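Local coordinates for protein 2-hydroxyisobutyryl-CoA synthetase (Aquincola tertiaricarbonis, PDB 6HE0) that belongs to the ANL superfamily of AMP-binding enzymes and binds coenzyme A where its AMP-binding part meets its smaller C-terminal domain, at residues Y224-A229 with E407-E412; T375-N380 with L446-K451. All coordinates share one frame; numbering follows the deposited sequence.

Interaction 1: Y224-A229 with E407-E412. With COA (coenzyme A), chain D.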
ATOM      1  N   TYR A 224     -15.348   7.336   4.753  1.00 22.70           N
ATOM      2  CA  TYR A 224     -15.147   5.948   4.329  1.00 23.88           C
ATOM      3  C   TYR A 224     -15.708   4.943   5.334  1.00 26.91           C
ATOM      4  O   TYR A 224     -16.371   3.974   4.938  1.00 26.62           O
ATOM      5  CB  TYR A 224     -13.673   5.634   3.981  1.00 25.79           C
ATOM      6  CG  TYR A 224     -13.522   4.265   3.350  1.00 27.69           C
ATOM      7  CD1 TYR A 224     -14.204   3.933   2.179  1.00 29.02           C
ATOM      8  CD2 TYR A 224     -12.752   3.277   3.960  1.00 28.29           C
ATOM      9  CE1 TYR A 224     -14.068   2.677   1.593  1.00 28.05           C
ATOM     10  CE2 TYR A 224     -12.606   2.013   3.380  1.00 28.43           C
ATOM     11  CZ  TYR A 224     -13.249   1.728   2.183  1.00 32.43           C
ATOM     12  OH  TYR A 224     -13.155   0.475   1.629  1.00 32.46           O
ATOM     13  N   ALA A 225     -15.545   5.228   6.629  1.00 24.14           N
ATOM     14  CA  ALA A 225     -16.104   4.397   7.694  1.00 23.41           C
ATOM     15  C   ALA A 225     -17.615   4.434   7.623  1.00 26.81           C
ATOM     16  O   ALA A 225     -18.239   3.419   7.922  1.00 26.49           O
ATOM     17  CB  ALA A 225     -15.633   4.887   9.056  1.00 24.24           C
ATOM     18  N   ILE A 226     -18.224   5.593   7.221  1.00 23.80           N
ATOM     19  CA  ILE A 226     -19.686   5.642   7.063  1.00 24.68           C
ATOM     20  C   ILE A 226     -20.069   4.785   5.865  1.00 27.98           C
ATOM     21  O   ILE A 226     -20.931   3.909   6.014  1.00 28.77           O
ATOM     22  CB  ILE A 226     -20.284   7.072   7.027  1.00 28.26           C
ATOM     23  CG1 ILE A 226     -20.045   7.774   8.388  1.00 28.80           C
ATOM     24  CG2 ILE A 226     -21.802   7.022   6.676  1.00 27.22           C
ATOM     25  CD1 ILE A 226     -20.194   9.217   8.419  1.00 32.50           C
ATOM     26  N   HIS A 227     -19.360   4.962   4.713  1.00 22.20           N
ATOM     27  CA  HIS A 227     -19.572   4.150   3.500  1.00 22.35           C
ATOM     28  C   HIS A 227     -19.482   2.624   3.773  1.00 27.07           C
ATOM     29  O   HIS A 227     -20.347   1.870   3.320  1.00 28.25           O
ATOM     30  CB  HIS A 227     -18.572   4.543   2.395  1.00 21.84           C
ATOM     31  CG  HIS A 227     -18.646   3.691   1.164  1.00 24.42           C
ATOM     32  ND1 HIS A 227     -19.845   3.486   0.495  1.00 27.16           N
ATOM     33  CD2 HIS A 227     -17.669   3.008   0.520  1.00 25.37           C
ATOM     34  CE1 HIS A 227     -19.553   2.719  -0.553  1.00 25.62           C
ATOM     35  NE2 HIS A 227     -18.256   2.414  -0.582  1.00 25.43           N
ATOM     36  N   LEU A 228     -18.441   2.199   4.491  1.00 23.52           N
ATOM     37  CA  LEU A 228     -18.150   0.805   4.882  1.00 25.61           C
ATOM     38  C   LEU A 228     -19.252   0.199   5.751  1.00 33.27           C
ATOM     39  O   LEU A 228     -19.538  -0.997   5.612  1.00 34.63           O
ATOM     40  CB  LEU A 228     -16.824   0.776   5.648  1.00 26.48           C
ATOM     41  CG  LEU A 228     -15.864  -0.397   5.426  1.00 34.40           C
ATOM     42  CD1 LEU A 228     -15.508  -0.610   3.941  1.00 34.19           C
ATOM     43  CD2 LEU A 228     -14.616  -0.178   6.189  1.00 35.30           C
ATOM     44  N   ALA A 229     -19.900   1.020   6.623  1.00 30.67           N
ATOM     45  CA  ALA A 229     -21.022   0.565   7.457  1.00 31.10           C
ATOM     46  C   ALA A 229     -22.204   0.214   6.539  1.00 35.36           C
ATOM     47  O   ALA A 229     -22.806  -0.848   6.704  1.00 35.96           O
ATOM     48  CB  ALA A 229     -21.421   1.642   8.461  1.00 31.83           C
ATOM     49  N   GLU A 407     -24.371  13.516  -0.960  1.00 29.36           N
ATOM     50  CA  GLU A 407     -25.697  12.945  -1.033  1.00 31.49           C
ATOM     51  C   GLU A 407     -25.659  11.502  -0.527  1.00 36.04           C
ATOM     52  O   GLU A 407     -26.597  11.068   0.129  1.00 37.23           O
ATOM     53  CB  GLU A 407     -26.254  13.067  -2.466  1.00 33.58           C
ATOM     54  CG  GLU A 407     -27.723  12.696  -2.576  1.00 45.36           C
ATOM     55  CD  GLU A 407     -28.287  12.648  -3.985  1.00 66.82           C
ATOM     56  OE1 GLU A 407     -27.637  12.056  -4.882  1.00 54.76           O
ATOM     57  OE2 GLU A 407     -29.414  13.159  -4.177  1.00 58.84           O
ATOM     58  N   SER A 408     -24.582  10.762  -0.824  1.00 32.27           N
ATOM     59  CA  SER A 408     -24.419   9.411  -0.279  1.00 31.98           C
ATOM     60  C   SER A 408     -23.340   9.486   0.803  1.00 30.26           C
ATOM     61  O   SER A 408     -23.083  10.570   1.298  1.00 27.81           O
ATOM     62  CB  SER A 408     -24.134   8.373  -1.361  1.00 38.02           C
ATOM     63  OG  SER A 408     -23.148   8.854  -2.256  1.00 59.72           O
ATOM     64  N   ALA A 409     -22.708   8.389   1.176  1.00 26.93           N
ATOM     65  CA  ALA A 409     -21.729   8.428   2.274  1.00 24.93           C
ATOM     66  C   ALA A 409     -20.443   9.252   2.012  1.00 28.09           C
ATOM     67  O   ALA A 409     -19.748   9.634   2.960  1.00 30.30           O
ATOM     68  CB  ALA A 409     -21.371   7.019   2.669  1.00 25.47           C
ATOM     69  N   MET A 410     -20.091   9.486   0.760  1.00 22.37           N
ATOM     70  CA  MET A 410     -18.851  10.203   0.489  1.00 22.36           C
ATOM     71  C   MET A 410     -19.029  11.326  -0.471  1.00 27.45           C
ATOM     72  O   MET A 410     -20.053  11.384  -1.159  1.00 26.88           O
ATOM     73  CB  MET A 410     -17.723   9.259   0.047  1.00 24.83           C
ATOM     74  CG  MET A 410     -17.366   8.233   1.118  1.00 28.88           C
ATOM     75  SD  MET A 410     -16.035   7.153   0.631  1.00 33.56           S
ATOM     76  CE  MET A 410     -14.656   8.182   1.006  1.00 30.08           C
ATOM     77  N   ASP A 411     -18.046  12.261  -0.489  1.00 24.85           N
ATOM     78  CA  ASP A 411     -18.125  13.441  -1.337  1.00 25.16           C
ATOM     79  C   ASP A 411     -18.181  13.095  -2.792  1.00 28.87           C
ATOM     80  O   ASP A 411     -17.619  12.081  -3.233  1.00 25.98           O
ATOM     81  CB  ASP A 411     -16.925  14.380  -1.145  1.00 26.41           C
ATOM     82  CG  ASP A 411     -16.589  14.698   0.277  1.00 28.63           C
ATOM     83  OD1 ASP A 411     -17.452  15.239   0.974  1.00 27.36           O
ATOM     84  OD2 ASP A 411     -15.433  14.460   0.676  1.00 32.47           O
ATOM     85  N   GLU A 412     -18.845  13.987  -3.533  1.00 26.88           N
ATOM     86  CA  GLU A 412     -18.899  14.008  -4.983  1.00 27.02           C
ATOM     87  C   GLU A 412     -18.532  15.409  -5.404  1.00 31.58           C
ATOM     88  O   GLU A 412     -19.013  16.403  -4.832  1.00 32.19           O
ATOM     89  CB  GLU A 412     -20.260  13.554  -5.537  1.00 28.54           C
ATOM     90  CG  GLU A 412     -20.409  12.031  -5.582  1.00 38.68           C
ATOM     91  CD  GLU A 412     -19.463  11.239  -6.496  1.00 58.52           C
ATOM     92  OE1 GLU A 412     -19.199  10.050  -6.193  1.00 36.36           O
ATOM     93  OE2 GLU A 412     -18.994  11.798  -7.516  1.00 37.44           O
TER
HETATM   94  N1A COA D1003     -10.736   5.869   1.357  1.00 23.78           N
HETATM   95  C2A COA D1003     -11.017   4.610   1.009  1.00 24.22           C
HETATM   96  N3A COA D1003     -11.690   4.165  -0.060  1.00 25.78           N
HETATM   97  C4A COA D1003     -12.126   5.178  -0.816  1.00 23.31           C
HETATM   98  C5A COA D1003     -11.922   6.529  -0.584  1.00 25.53           C
HETATM   99  C6A COA D1003     -11.179   6.874   0.569  1.00 23.88           C
HETATM  100  N6A COA D1003     -10.849   8.117   0.900  1.00 27.93           N
HETATM  101  N7A COA D1003     -12.540   7.293  -1.563  1.00 23.56           N
HETATM  102  C8A COA D1003     -13.114   6.403  -2.336  1.00 20.57           C
HETATM  103  N9A COA D1003     -12.895   5.105  -1.952  1.00 25.30           N
HETATM  104  C1B COA D1003     -13.358   3.889  -2.633  1.00 28.28           C
HETATM  105  C2B COA D1003     -14.818   3.962  -3.063  1.00 28.30           C
HETATM  106  O2B COA D1003     -15.676   3.739  -1.950  1.00 24.95           O
HETATM  107  C3B COA D1003     -14.832   2.969  -4.232  1.00 29.44           C
HETATM  108  O3B COA D1003     -14.910   1.596  -3.797  1.00 36.60           O
HETATM  109  P3B COA D1003     -16.253   0.778  -3.690  1.00 38.96           P
HETATM  110  O7A COA D1003     -15.942  -0.623  -3.906  1.00 40.81           O
HETATM  111  O8A COA D1003     -16.727   1.085  -2.316  1.00 40.86           O
HETATM  112  O9A COA D1003     -17.261   1.354  -4.673  1.00 37.60           O
HETATM  113  C4B COA D1003     -13.443   3.120  -4.856  1.00 24.19           C
HETATM  114  O4B COA D1003     -12.605   3.685  -3.819  1.00 24.31           O
HETATM  115  C5B COA D1003     -13.401   3.987  -6.091  1.00 25.70           C
HETATM  116  O5B COA D1003     -14.063   5.231  -5.746  1.00 31.57           O
HETATM  117  P1A COA D1003     -13.988   6.558  -6.632  1.00 27.93           P
HETATM  118  O1A COA D1003     -14.802   7.657  -6.067  1.00 28.65           O
HETATM  119  O2A COA D1003     -14.354   6.321  -8.063  1.00 27.65           O
HETATM  120  O3A COA D1003     -12.416   6.817  -6.634  1.00 31.79           O
HETATM  121  P2A COA D1003     -11.386   7.989  -6.322  1.00 27.91           P
HETATM  122  O4A COA D1003     -11.322   8.831  -7.523  1.00 29.69           O
HETATM  123  O5A COA D1003     -11.869   8.759  -5.102  1.00 28.91           O
HETATM  124  O6A COA D1003     -10.035   7.233  -5.934  1.00 27.79           O
HETATM  125  CBP COA D1003      -8.860   6.801  -3.849  1.00 32.89           C
HETATM  126  CCP COA D1003     -10.060   6.445  -4.729  1.00 28.61           C
HETATM  127  CDP COA D1003      -8.921   6.066  -2.505  1.00 31.32           C
HETATM  128  CEP COA D1003      -7.592   6.361  -4.604  1.00 32.09           C
HETATM  129  CAP COA D1003      -8.869   8.338  -3.631  1.00 36.89           C
HETATM  130  OAP COA D1003     -10.075   8.833  -3.055  1.00 33.39           O
HETATM  131  C9P COA D1003      -7.658   8.885  -2.882  1.00 40.87           C
HETATM  132  O9P COA D1003      -6.538   8.827  -3.381  1.00 40.89           O
HETATM  133  N8P COA D1003      -7.859   9.425  -1.682  1.00 42.47           N
HETATM  134  C7P COA D1003      -6.725   9.889  -0.899  1.00 46.55           C
HETATM  135  C6P COA D1003      -7.140  10.722   0.240  1.00 52.69           C
HETATM  136  C5P COA D1003      -7.015   9.987   1.546  1.00 59.32           C
HETATM  137  O5P COA D1003      -7.641   8.949   1.761  1.00 58.76           O
HETATM  138  N4P COA D1003      -6.239  10.578   2.453  1.00 64.72           N
HETATM  139  C3P COA D1003      -6.423  10.429   3.888  1.00 70.23           C
HETATM  140  C2P COA D1003      -5.615   9.302   4.497  1.00 74.72           C
HETATM  141  S1P COA D1003      -6.819   8.564   5.628  1.00 78.98           S
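Tyr224, near the start of helix 222-234, meets Met410 from the loop between strands 399-405 and 412-419. The thioether sulfur lies at the edge of the phenol ring, with Met410 SD 5.4 Å from the ring centroid and 86° off its normal, a Met-aromatic contact. One face of the same ring is covered by the adenine of coenzyme A, whose C2A sits 3.3 Å above the ring plane, over its centre. The phenol hydroxyl is hydrogen-bonded to Ser203. Met410 runs straight to its sulfur and then bends (chi3 82°), which brings its methyl to the adenine, CE lying 3.4 Å from N7A.

Ile226 sets CG2 against Ala409 CB, 4.0 Å away, while Val260 and Ile264 of helix 258-268 also pack on the isoleucine. His227 is the point of closest backbone approach: Ala409 CB rests 3.5 Å from His227 CA, so the alanine methyl presses on the helix backbone itself. Met410 SD touches His227 CB and lies obliquely to the imidazole. With CG of the histidine anti to the backbone N, this torsion carries the imidazole to the 3'-phosphate, where NE2 donates a nearly straight hydrogen bond (168°) to O8A, 2.7 Å away and in the ring plane.

No hydrogen bond joins the two segments; apolar and sulfur contacts hold them together. Helix and loop thus form one wall of the coenzyme A nucleotide site, at the interface between the AMP-binding part and the C-terminal domain of an ANL enzyme.

Interaction 2: T375-N380 with L446-K451. With COA (coenzyme A), chain D.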
ATOM      1  N   THR A 375     -11.671  19.699   0.665  1.00 30.17           N
ATOM      2  CA  THR A 375     -11.336  18.286   0.620  1.00 29.74           C
ATOM      3  C   THR A 375     -12.459  17.452  -0.046  1.00 31.11           C
ATOM      4  O   THR A 375     -13.650  17.735   0.158  1.00 29.79           O
ATOM      5  CB  THR A 375     -10.932  17.823   2.020  1.00 46.06           C
ATOM      6  OG1 THR A 375      -9.930  18.728   2.510  1.00 48.95           O
ATOM      7  CG2 THR A 375     -10.304  16.473   2.011  1.00 51.84           C
ATOM      8  N   ILE A 376     -12.053  16.454  -0.896  1.00 26.05           N
ATOM      9  CA  ILE A 376     -12.924  15.489  -1.587  1.00 24.01           C
ATOM     10  C   ILE A 376     -12.383  14.120  -1.278  1.00 27.48           C
ATOM     11  O   ILE A 376     -11.290  13.774  -1.718  1.00 30.32           O
ATOM     12  CB  ILE A 376     -13.042  15.741  -3.119  1.00 25.53           C
ATOM     13  CG1 ILE A 376     -13.689  17.126  -3.413  1.00 25.77           C
ATOM     14  CG2 ILE A 376     -13.749  14.575  -3.866  1.00 21.24           C
ATOM     15  CD1 ILE A 376     -15.190  17.352  -2.985  1.00 29.29           C
ATOM     16  N   ARG A 377     -13.113  13.361  -0.474  1.00 21.54           N
ATOM     17  CA  ARG A 377     -12.741  12.013  -0.077  1.00 20.79           C
ATOM     18  C   ARG A 377     -11.293  11.942   0.447  1.00 27.15           C
ATOM     19  O   ARG A 377     -10.538  11.046   0.069  1.00 25.78           O
ATOM     20  CB  ARG A 377     -13.023  11.006  -1.226  1.00 18.05           C
ATOM     21  CG  ARG A 377     -14.427  11.157  -1.802  1.00 17.62           C
ATOM     22  CD  ARG A 377     -14.837  10.015  -2.712  1.00 24.66           C
ATOM     23  NE  ARG A 377     -14.083  10.068  -3.973  1.00 25.01           N
ATOM     24  CZ  ARG A 377     -14.444  10.752  -5.051  1.00 31.70           C
ATOM     25  NH1 ARG A 377     -15.551  11.486  -5.043  1.00 26.29           N
ATOM     26  NH2 ARG A 377     -13.693  10.723  -6.142  1.00 25.36           N
ATOM     27  N   GLY A 378     -10.943  12.880   1.340  1.00 26.75           N
ATOM     28  CA  GLY A 378      -9.630  12.950   1.981  1.00 27.49           C
ATOM     29  C   GLY A 378      -8.536  13.599   1.145  1.00 32.65           C
ATOM     30  O   GLY A 378      -7.377  13.638   1.572  1.00 31.55           O
ATOM     31  N   GLU A 379      -8.887  14.087  -0.074  1.00 28.99           N
ATOM     32  CA  GLU A 379      -7.937  14.686  -1.014  1.00 28.57           C
ATOM     33  C   GLU A 379      -8.145  16.181  -1.092  1.00 32.98           C
ATOM     34  O   GLU A 379      -9.281  16.647  -1.259  1.00 32.00           O
ATOM     35  CB  GLU A 379      -8.094  14.047  -2.416  1.00 29.98           C
ATOM     36  CG  GLU A 379      -7.179  14.586  -3.513  1.00 42.13           C
ATOM     37  CD  GLU A 379      -5.684  14.405  -3.291  1.00 61.09           C
ATOM     38  OE1 GLU A 379      -5.288  13.397  -2.660  1.00 47.50           O
ATOM     39  OE2 GLU A 379      -4.912  15.301  -3.709  1.00 53.05           O
ATOM     40  N   ASN A 380      -7.047  16.928  -0.948  1.00 31.06           N
ATOM     41  CA  ASN A 380      -7.023  18.394  -1.024  1.00 31.96           C
ATOM     42  C   ASN A 380      -7.259  18.839  -2.441  1.00 34.16           C
ATOM     43  O   ASN A 380      -6.649  18.307  -3.362  1.00 34.64           O
ATOM     44  CB  ASN A 380      -5.678  18.918  -0.576  1.00 34.51           C
ATOM     45  CG  ASN A 380      -5.425  18.849   0.887  1.00 65.58           C
ATOM     46  OD1 ASN A 380      -4.347  19.244   1.325  1.00 74.13           O
ATOM     47  ND2 ASN A 380      -6.415  18.430   1.682  1.00 50.64           N
ATOM     48  N   LEU A 446      -6.168  16.196 -10.153  1.00 29.17           N
ATOM     49  CA  LEU A 446      -6.683  16.130  -8.782  1.00 28.62           C
ATOM     50  C   LEU A 446      -6.316  14.891  -7.992  1.00 32.31           C
ATOM     51  O   LEU A 446      -6.170  14.982  -6.769  1.00 32.58           O
ATOM     52  CB  LEU A 446      -8.212  16.313  -8.740  1.00 26.56           C
ATOM     53  CG  LEU A 446      -8.779  17.616  -9.301  1.00 29.84           C
ATOM     54  CD1 LEU A 446     -10.257  17.675  -9.061  1.00 27.76           C
ATOM     55  CD2 LEU A 446      -8.130  18.844  -8.680  1.00 31.45           C
ATOM     56  N   GLY A 447      -6.264  13.750  -8.659  1.00 27.66           N
ATOM     57  CA  GLY A 447      -5.996  12.472  -7.999  1.00 27.37           C
ATOM     58  C   GLY A 447      -7.285  11.774  -7.590  1.00 30.19           C
ATOM     59  O   GLY A 447      -7.249  10.655  -7.070  1.00 30.11           O
ATOM     60  N   VAL A 448      -8.441  12.430  -7.822  1.00 24.11           N
ATOM     61  CA  VAL A 448      -9.792  11.898  -7.494  1.00 23.14           C
ATOM     62  C   VAL A 448     -10.672  12.075  -8.683  1.00 27.86           C
ATOM     63  O   VAL A 448     -10.508  13.051  -9.426  1.00 31.05           O
ATOM     64  CB  VAL A 448     -10.479  12.541  -6.233  1.00 24.77           C
ATOM     65  CG1 VAL A 448      -9.787  12.103  -4.941  1.00 24.87           C
ATOM     66  CG2 VAL A 448     -10.576  14.070  -6.340  1.00 23.64           C
ATOM     67  N   ARG A 449     -11.648  11.186  -8.825  1.00 23.18           N
ATOM     68  CA  ARG A 449     -12.632  11.190  -9.900  1.00 23.93           C
ATOM     69  C   ARG A 449     -13.602  12.338  -9.653  1.00 29.73           C
ATOM     70  O   ARG A 449     -14.238  12.417  -8.590  1.00 28.06           O
ATOM     71  CB  ARG A 449     -13.376   9.834  -9.916  1.00 25.88           C
ATOM     72  CG  ARG A 449     -14.433   9.635 -11.022  1.00 30.75           C
ATOM     73  CD  ARG A 449     -15.371   8.444 -10.750  1.00 25.39           C
ATOM     74  NE  ARG A 449     -15.730   8.342  -9.327  1.00 28.16           N
ATOM     75  CZ  ARG A 449     -16.699   9.034  -8.735  1.00 39.63           C
ATOM     76  NH1 ARG A 449     -17.464   9.855  -9.440  1.00 34.14           N
ATOM     77  NH2 ARG A 449     -16.908   8.913  -7.433  1.00 29.38           N
ATOM     78  N   ALA A 450     -13.698  13.239 -10.625  1.00 28.42           N
ATOM     79  CA  ALA A 450     -14.683  14.318 -10.570  1.00 28.50           C
ATOM     80  C   ALA A 450     -15.783  13.971 -11.568  1.00 32.78           C
ATOM     81  O   ALA A 450     -15.529  13.267 -12.556  1.00 32.92           O
ATOM     82  CB  ALA A 450     -14.040  15.636 -10.961  1.00 29.57           C
ATOM     83  N   LYS A 451     -16.999  14.427 -11.308  1.00 29.51           N
ATOM     84  CA  LYS A 451     -18.086  14.224 -12.260  1.00 31.00           C
ATOM     85  C   LYS A 451     -18.122  15.499 -13.129  1.00 34.72           C
ATOM     86  O   LYS A 451     -18.108  16.581 -12.579  1.00 33.96           O
ATOM     87  CB  LYS A 451     -19.431  13.984 -11.549  1.00 34.20           C
ATOM     88  CG  LYS A 451     -20.597  13.838 -12.549  1.00 51.07           C
ATOM     89  CD  LYS A 451     -21.857  13.282 -11.904  1.00 61.11           C
ATOM     90  CE  LYS A 451     -23.070  13.440 -12.797  1.00 72.34           C
ATOM     91  NZ  LYS A 451     -24.154  14.225 -12.131  1.00 77.31           N
TER
HETATM   92  N1A COA D1003     -10.736   5.869   1.357  1.00 23.78           N
HETATM   93  C2A COA D1003     -11.017   4.610   1.009  1.00 24.22           C
HETATM   94  N3A COA D1003     -11.690   4.165  -0.060  1.00 25.78           N
HETATM   95  C4A COA D1003     -12.126   5.178  -0.816  1.00 23.31           C
HETATM   96  C5A COA D1003     -11.922   6.529  -0.584  1.00 25.53           C
HETATM   97  C6A COA D1003     -11.179   6.874   0.569  1.00 23.88           C
HETATM   98  N6A COA D1003     -10.849   8.117   0.900  1.00 27.93           N
HETATM   99  N7A COA D1003     -12.540   7.293  -1.563  1.00 23.56           N
HETATM  100  C8A COA D1003     -13.114   6.403  -2.336  1.00 20.57           C
HETATM  101  N9A COA D1003     -12.895   5.105  -1.952  1.00 25.30           N
HETATM  102  C1B COA D1003     -13.358   3.889  -2.633  1.00 28.28           C
HETATM  103  C2B COA D1003     -14.818   3.962  -3.063  1.00 28.30           C
HETATM  104  O2B COA D1003     -15.676   3.739  -1.950  1.00 24.95           O
HETATM  105  C3B COA D1003     -14.832   2.969  -4.232  1.00 29.44           C
HETATM  106  O3B COA D1003     -14.910   1.596  -3.797  1.00 36.60           O
HETATM  107  P3B COA D1003     -16.253   0.778  -3.690  1.00 38.96           P
HETATM  108  O7A COA D1003     -15.942  -0.623  -3.906  1.00 40.81           O
HETATM  109  O8A COA D1003     -16.727   1.085  -2.316  1.00 40.86           O
HETATM  110  O9A COA D1003     -17.261   1.354  -4.673  1.00 37.60           O
HETATM  111  C4B COA D1003     -13.443   3.120  -4.856  1.00 24.19           C
HETATM  112  O4B COA D1003     -12.605   3.685  -3.819  1.00 24.31           O
HETATM  113  C5B COA D1003     -13.401   3.987  -6.091  1.00 25.70           C
HETATM  114  O5B COA D1003     -14.063   5.231  -5.746  1.00 31.57           O
HETATM  115  P1A COA D1003     -13.988   6.558  -6.632  1.00 27.93           P
HETATM  116  O1A COA D1003     -14.802   7.657  -6.067  1.00 28.65           O
HETATM  117  O2A COA D1003     -14.354   6.321  -8.063  1.00 27.65           O
HETATM  118  O3A COA D1003     -12.416   6.817  -6.634  1.00 31.79           O
HETATM  119  P2A COA D1003     -11.386   7.989  -6.322  1.00 27.91           P
HETATM  120  O4A COA D1003     -11.322   8.831  -7.523  1.00 29.69           O
HETATM  121  O5A COA D1003     -11.869   8.759  -5.102  1.00 28.91           O
HETATM  122  O6A COA D1003     -10.035   7.233  -5.934  1.00 27.79           O
HETATM  123  CBP COA D1003      -8.860   6.801  -3.849  1.00 32.89           C
HETATM  124  CCP COA D1003     -10.060   6.445  -4.729  1.00 28.61           C
HETATM  125  CDP COA D1003      -8.921   6.066  -2.505  1.00 31.32           C
HETATM  126  CEP COA D1003      -7.592   6.361  -4.604  1.00 32.09           C
HETATM  127  CAP COA D1003      -8.869   8.338  -3.631  1.00 36.89           C
HETATM  128  OAP COA D1003     -10.075   8.833  -3.055  1.00 33.39           O
HETATM  129  C9P COA D1003      -7.658   8.885  -2.882  1.00 40.87           C
HETATM  130  O9P COA D1003      -6.538   8.827  -3.381  1.00 40.89           O
HETATM  131  N8P COA D1003      -7.859   9.425  -1.682  1.00 42.47           N
HETATM  132  C7P COA D1003      -6.725   9.889  -0.899  1.00 46.55           C
HETATM  133  C6P COA D1003      -7.140  10.722   0.240  1.00 52.69           C
HETATM  134  C5P COA D1003      -7.015   9.987   1.546  1.00 59.32           C
HETATM  135  O5P COA D1003      -7.641   8.949   1.761  1.00 58.76           O
HETATM  136  N4P COA D1003      -6.239  10.578   2.453  1.00 64.72           N
HETATM  137  C3P COA D1003      -6.423  10.429   3.888  1.00 70.23           C
HETATM  138  C2P COA D1003      -5.615   9.302   4.497  1.00 74.72           C
HETATM  139  S1P COA D1003      -6.819   8.564   5.628  1.00 78.98           S
HETATM  140  O   HOH W   1     -16.504  13.003  -7.276  1.00 25.71           O
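Residues Ile376 to Glu379 form the type I' turn of a tight two-residue beta-hairpin, strands 374-376 and 379-381, which faces the loop leaving helix 428-446 with Glu379 and Val448 nearest, 7.3 Å apart between CA atoms. Gly447, with positive phi, is the first residue to leave the helical conformation. Val448 carries most of the apolar contact from the loop: its CG1 lies 3.6 Å from Glu379 CB, and its CG2 packs against CG2 of Ile376. Ile381 adjoins the valine from the second hairpin strand.

The polar half is carried by Arg377 and Arg449, gathered round the pyrophosphate of coenzyme A. Arg377 bends at chi3 (-71°) and sets its guanidinium alongside the phosphate that bears O4A and O5A; NE donates to O5A at 2.8 Å, and NH2 to the same oxygen at 2.9 Å. The NH2 group also bonds across the contact to Arg449 O, 3.0 Å away and nearly straight (171°), on a lone pair in the carbonyl plane. These bonds should limit rotation of the guanidinium, whose opposite faces carry O1A of the ligand and CG2 of Ile376.

Arg449 holds both phosphates. Its backbone N donates to O4A at 2.7 Å, and its side chain runs out extended and bends at chi3, placing NE 2.8 Å from O2A and NH2 on O1A. The two guanidinium planes are only 12° apart; O1A lies beside Arg449 NH2 over the same face of Arg377, and the surrounding phosphate oxygens probably offset the two charges. Arg377 O additionally accepts a hydrogen bond from N6A of the adenine. A water completes the link, accepting from Arg377 NH1 and donating to Arg449 O at 2.7 Å.

In the fold
The two contacts approach the same coenzyme A from different places in the fold. Interaction 1 joins helix 222-234 of the AMP-binding part to a loop of the C-terminal domain, and is partly buried and largely apolar. Interaction 2 joins a hairpin to a post-helix loop, is more deeply buried, and relies on arginines and backbone groups that grip the pyrophosphate; interaction 1 holds the 3'-phosphate, and both contacts touch the adenine, one by ring and methyl packing, the other by a backbone carbonyl. They are also joined directly: Asp411 O probably accepts a hydrogen bond from Arg377 NH1, and Glu412 forms a salt bridge with Arg449. Segment 407-412 therefore connects the helix side of the site to the phosphate-binding arginines.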